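Local coordinates for ammonium transporter (Kuenenia stuttgartiensis, PDB 6EU6), which probably senses ammonium at the membrane as the transporter-like part of an ammonium sensor histidine kinase, at residues V185-I189 against D190-P194. Sequence-based numbering, arbitrary orientation.
Sequences VGPRI and DKYNP. With ZDM (nonyl 4-O-alpha-D-glucopyranosyl-beta-D-glucopyranoside), chain D.
A type I beta turn from Arg-188 to Lys-191 reverses the chain in the loop that joins helix 167-185 to helix 206-226 of the ammonium transporter fold. Its closing bond runs from Lys-191 N to Arg-188 O, 3.0 Å long and fairly straight (158° at the hydrogen), the donor standing well above the carbonyl plane. The same oxygen accepts a second bond, from a water at 2.8 Å, and that water in turn accepts a hydrogen bond from Tyr-192 N, so the residue following the turn is tied back to its start. The residues flanking the turn meet: the Pro-187 and Tyr-192 side chains cross at about a right angle, with Pro-187 CB 3.7 Å from Tyr-192 CE2 and CG at the ring edge, in its plane. One face of the phenol is covered by Lys-191 CG, 3.4 Å above its centre, and the hydroxyl is hydrogen-bonded to Glu-311 O. The detergent maltoside rests against both rings, which belong to its pocket. An alanine here in place of Pro-187 would keep CB but lack CG and CD, and would probably cost the edge contact with the tyrosine and the contact with the sugar, while letting the backbone after the helix turn more freely. Alongside, Arg-188 NH2 and Lys-191 NZ come within 4.4 Å of each other, a like-charge approach probably eased by salt bridges to Asp-317 and Glu-311 respectively. The lysine bends at chi2 (59°), and its CD passes 4.1 Å from Arg-188 NH2. On the sugar side, Pro-187 CG lies 3.1 Å from ZDM O61, and Tyr-192 CD2 is 3.8 Å from ZDM O6.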
ATOM      1  N   VAL A 185      12.293  -0.192 -31.477  1.00 34.34           N
ATOM      2  CA  VAL A 185      12.218   1.270 -31.248  1.00 32.72           C
ATOM      3  C   VAL A 185      13.619   1.950 -31.434  1.00 32.00           C
ATOM      4  O   VAL A 185      13.751   3.079 -31.918  1.00 33.38           O
ATOM      5  CB  VAL A 185      11.656   1.536 -29.833  1.00 30.45           C
ATOM      6  CG1 VAL A 185      11.852   2.978 -29.432  1.00 33.87           C
ATOM      7  CG2 VAL A 185      10.202   1.127 -29.748  1.00 33.19           C
ATOM      8  N   GLY A 186      14.641   1.265 -30.974  1.00 31.61           N
ATOM      9  CA  GLY A 186      15.993   1.733 -31.041  1.00 31.73           C
ATOM     10  C   GLY A 186      16.363   2.465 -29.779  1.00 36.31           C
ATOM     11  O   GLY A 186      15.502   2.798 -28.963  1.00 30.53           O
ATOM     12  N   PRO A 187      17.640   2.777 -29.631  1.00 35.91           N
ATOM     13  CA  PRO A 187      18.076   3.461 -28.401  1.00 34.16           C
ATOM     14  C   PRO A 187      17.657   4.891 -28.272  1.00 36.44           C
ATOM     15  O   PRO A 187      17.272   5.566 -29.236  1.00 34.31           O
ATOM     16  CB  PRO A 187      19.624   3.399 -28.464  1.00 35.61           C
ATOM     17  CG  PRO A 187      19.940   2.554 -29.693  1.00 36.06           C
ATOM     18  CD  PRO A 187      18.737   2.588 -30.585  1.00 32.93           C
ATOM     19  N   ARG A 188      17.705   5.374 -27.053  1.00 33.42           N
ATOM     20  CA  ARG A 188      17.448   6.781 -26.856  1.00 35.21           C
ATOM     21  C   ARG A 188      18.562   7.560 -27.612  1.00 36.80           C
ATOM     22  O   ARG A 188      19.728   7.125 -27.678  1.00 33.37           O
ATOM     23  CB  ARG A 188      17.434   7.113 -25.344  1.00 33.91           C
ATOM     24  CG  ARG A 188      16.230   6.536 -24.581  1.00 31.76           C
ATOM     25  CD  ARG A 188      16.333   6.745 -23.092  1.00 33.96           C
ATOM     26  NE  ARG A 188      17.316   5.779 -22.563  1.00 34.11           N
ATOM     27  CZ  ARG A 188      17.629   5.634 -21.276  1.00 29.27           C
ATOM     28  NH1 ARG A 188      16.987   6.314 -20.318  1.00 32.30           N
ATOM     29  NH2 ARG A 188      18.483   4.722 -20.959  1.00 31.56           N
ATOM     30  N   ILE A 189      18.192   8.691 -28.169  1.00 34.67           N
ATOM     31  CA  ILE A 189      19.133   9.521 -28.881  1.00 40.93           C
ATOM     32  C   ILE A 189      20.463   9.770 -28.210  1.00 40.28           C
ATOM     33  O   ILE A 189      21.507   9.660 -28.847  1.00 50.45           O
ATOM     34  CB  ILE A 189      18.573  10.903 -29.304  1.00 46.69           C
ATOM     35  CG1 ILE A 189      18.223  11.724 -28.085  1.00 48.87           C
ATOM     36  CG2 ILE A 189      17.461  10.711 -30.312  1.00 60.75           C
ATOM     37  CD1 ILE A 189      17.402  12.954 -28.347  1.00 62.17           C
ATOM     38  N   ASP A 190      20.529  10.145 -26.967  1.00 35.82           N
ATOM     39  CA  ASP A 190      21.941  10.378 -26.489  1.00 36.56           C
ATOM     40  C   ASP A 190      22.464   9.218 -25.675  1.00 36.00           C
ATOM     41  O   ASP A 190      23.276   9.430 -24.790  1.00 36.58           O
ATOM     42  CB  ASP A 190      21.935  11.621 -25.628  1.00 46.75           C
ATOM     43  CG  ASP A 190      20.653  11.709 -24.786  1.00 54.54           C
ATOM     44  OD1 ASP A 190      19.869  10.674 -24.778  1.00 50.20           O
ATOM     45  OD2 ASP A 190      20.392  12.815 -24.233  1.00 60.91           O
ATOM     46  N   LYS A 191      22.008   7.981 -25.925  1.00 35.62           N
ATOM     47  CA  LYS A 191      22.434   6.905 -25.042  1.00 38.01           C
ATOM     48  C   LYS A 191      23.912   6.518 -25.297  1.00 36.79           C
ATOM     49  O   LYS A 191      24.676   6.255 -24.357  1.00 33.32           O
ATOM     50  CB  LYS A 191      21.528   5.667 -25.244  1.00 37.50           C
ATOM     51  CG  LYS A 191      21.988   4.403 -24.501  1.00 36.09           C
ATOM     52  CD  LYS A 191      22.069   4.643 -22.995  1.00 36.22           C
ATOM     53  CE  LYS A 191      22.637   3.421 -22.296  1.00 38.37           C
ATOM     54  NZ  LYS A 191      22.713   3.610 -20.822  1.00 37.88           N
ATOM     55  N   TYR A 192      24.241   6.363 -26.585  1.00 33.78           N
ATOM     56  CA  TYR A 192      25.576   5.863 -26.929  1.00 38.64           C
ATOM     57  C   TYR A 192      26.412   6.922 -27.587  1.00 41.60           C
ATOM     58  O   TYR A 192      25.907   7.665 -28.383  1.00 31.76           O
ATOM     59  CB  TYR A 192      25.443   4.690 -27.866  1.00 33.64           C
ATOM     60  CG  TYR A 192      24.696   3.542 -27.208  1.00 32.11           C
ATOM     61  CD1 TYR A 192      25.229   2.901 -26.092  1.00 32.59           C
ATOM     62  CD2 TYR A 192      23.441   3.143 -27.648  1.00 31.78           C
ATOM     63  CE1 TYR A 192      24.543   1.857 -25.443  1.00 30.55           C
ATOM     64  CE2 TYR A 192      22.747   2.069 -27.028  1.00 33.32           C
ATOM     65  CZ  TYR A 192      23.341   1.422 -25.912  1.00 35.26           C
ATOM     66  OH  TYR A 192      22.760   0.361 -25.229  1.00 34.13           O
ATOM     67  N   ASN A 193      27.687   7.010 -27.252  1.00 36.78           N
ATOM     68  CA  ASN A 193      28.543   7.987 -27.930  1.00 33.89           C
ATOM     69  C   ASN A 193      29.161   7.445 -29.243  1.00 35.57           C
ATOM     70  O   ASN A 193      29.142   6.246 -29.488  1.00 33.05           O
ATOM     71  CB  ASN A 193      29.609   8.386 -26.947  1.00 34.79           C
ATOM     72  CG  ASN A 193      29.010   8.966 -25.700  1.00 37.21           C
ATOM     73  OD1 ASN A 193      28.162   9.841 -25.796  1.00 36.63           O
ATOM     74  ND2 ASN A 193      29.380   8.464 -24.563  1.00 38.34           N
ATOM     75  N   PRO A 194      29.769   8.321 -30.056  1.00 38.95           N
ATOM     76  CA  PRO A 194      30.402   7.894 -31.309  1.00 39.13           C
ATOM     77  C   PRO A 194      31.496   6.859 -31.093  1.00 36.62           C
ATOM     78  O   PRO A 194      31.715   6.021 -31.989  1.00 36.43           O
ATOM     79  CB  PRO A 194      30.974   9.193 -31.850  1.00 43.15           C
ATOM     80  CG  PRO A 194      30.126  10.267 -31.221  1.00 45.87           C
ATOM     81  CD  PRO A 194      29.972   9.765 -29.825  1.00 44.20           C
TER
HETATM   82  C1  ZDM D 503      23.163  -4.022 -32.544  1.00 79.84           C
HETATM   83  O1  ZDM D 503      24.133   1.742 -32.444  1.00 84.78           O
HETATM   84  C2  ZDM D 503      24.114  -2.805 -32.560  1.00 79.38           C
HETATM   85  O2  ZDM D 503      27.310   2.790 -30.822  1.00 73.98           O
HETATM   86  C3  ZDM D 503      23.551  -1.367 -32.344  1.00 83.48           C
HETATM   87  O3  ZDM D 503      26.580  -0.657 -34.045  1.00 71.49           O
HETATM   88  C4  ZDM D 503      22.050  -1.367 -32.018  1.00 70.50           C
HETATM   89  O4  ZDM D 503      28.160   0.616 -32.133  1.00 66.24           O
HETATM   90  C5  ZDM D 503      26.127   0.625 -33.586  1.00 81.16           C
HETATM   91  O5  ZDM D 503      21.420  -2.324 -32.847  1.00 75.40           O
HETATM   92  C6  ZDM D 503      21.638  -3.719 -32.674  1.00 73.33           C
HETATM   93  O6  ZDM D 503      23.189   4.097 -31.336  1.00 90.02           O
HETATM   94  C7  ZDM D 503      26.771   0.949 -32.243  1.00 78.34           C
HETATM   95  O7  ZDM D 503      23.820  -0.505 -33.472  1.00 88.44           O
HETATM   96  C8  ZDM D 503      26.508   2.408 -31.952  1.00 82.76           C
HETATM   97  C9  ZDM D 503      25.003   2.574 -31.669  1.00 89.48           C
HETATM   98  C10 ZDM D 503      24.662   0.615 -33.194  1.00 80.00           C
HETATM   99  C11 ZDM D 503      24.494   3.987 -31.924  1.00 87.87           C
HETATM  100  O16 ZDM D 503      20.608  -4.140 -31.746  1.00 68.99           O
HETATM  101  C18 ZDM D 503      20.627  -5.316 -30.936  1.00 59.20           C
HETATM  102  C19 ZDM D 503      20.739  -6.605 -31.722  1.00 60.17           C
HETATM  103  C22 ZDM D 503      19.866  -7.716 -31.161  1.00 62.94           C
HETATM  104  C25 ZDM D 503      20.663  -8.856 -30.561  1.00 67.26           C
HETATM  105  C28 ZDM D 503      19.805  -9.866 -29.786  1.00 67.58           C
HETATM  106  C31 ZDM D 503      19.287 -11.002 -30.651  1.00 68.41           C
HETATM  107  C34 ZDM D 503      19.007 -12.255 -29.853  1.00 69.36           C
HETATM  108  O49 ZDM D 503      23.595  -4.892 -31.480  1.00 80.42           O
HETATM  109  O55 ZDM D 503      24.753  -2.891 -33.821  1.00 81.19           O
HETATM  110  C57 ZDM D 503      21.375  -0.020 -32.315  1.00 69.20           C
HETATM  111  O61 ZDM D 503      21.927   0.972 -31.448  1.00 67.64           O
HETATM  112  O   HOH W   1      22.264   6.588 -28.742  1.00 38.76           O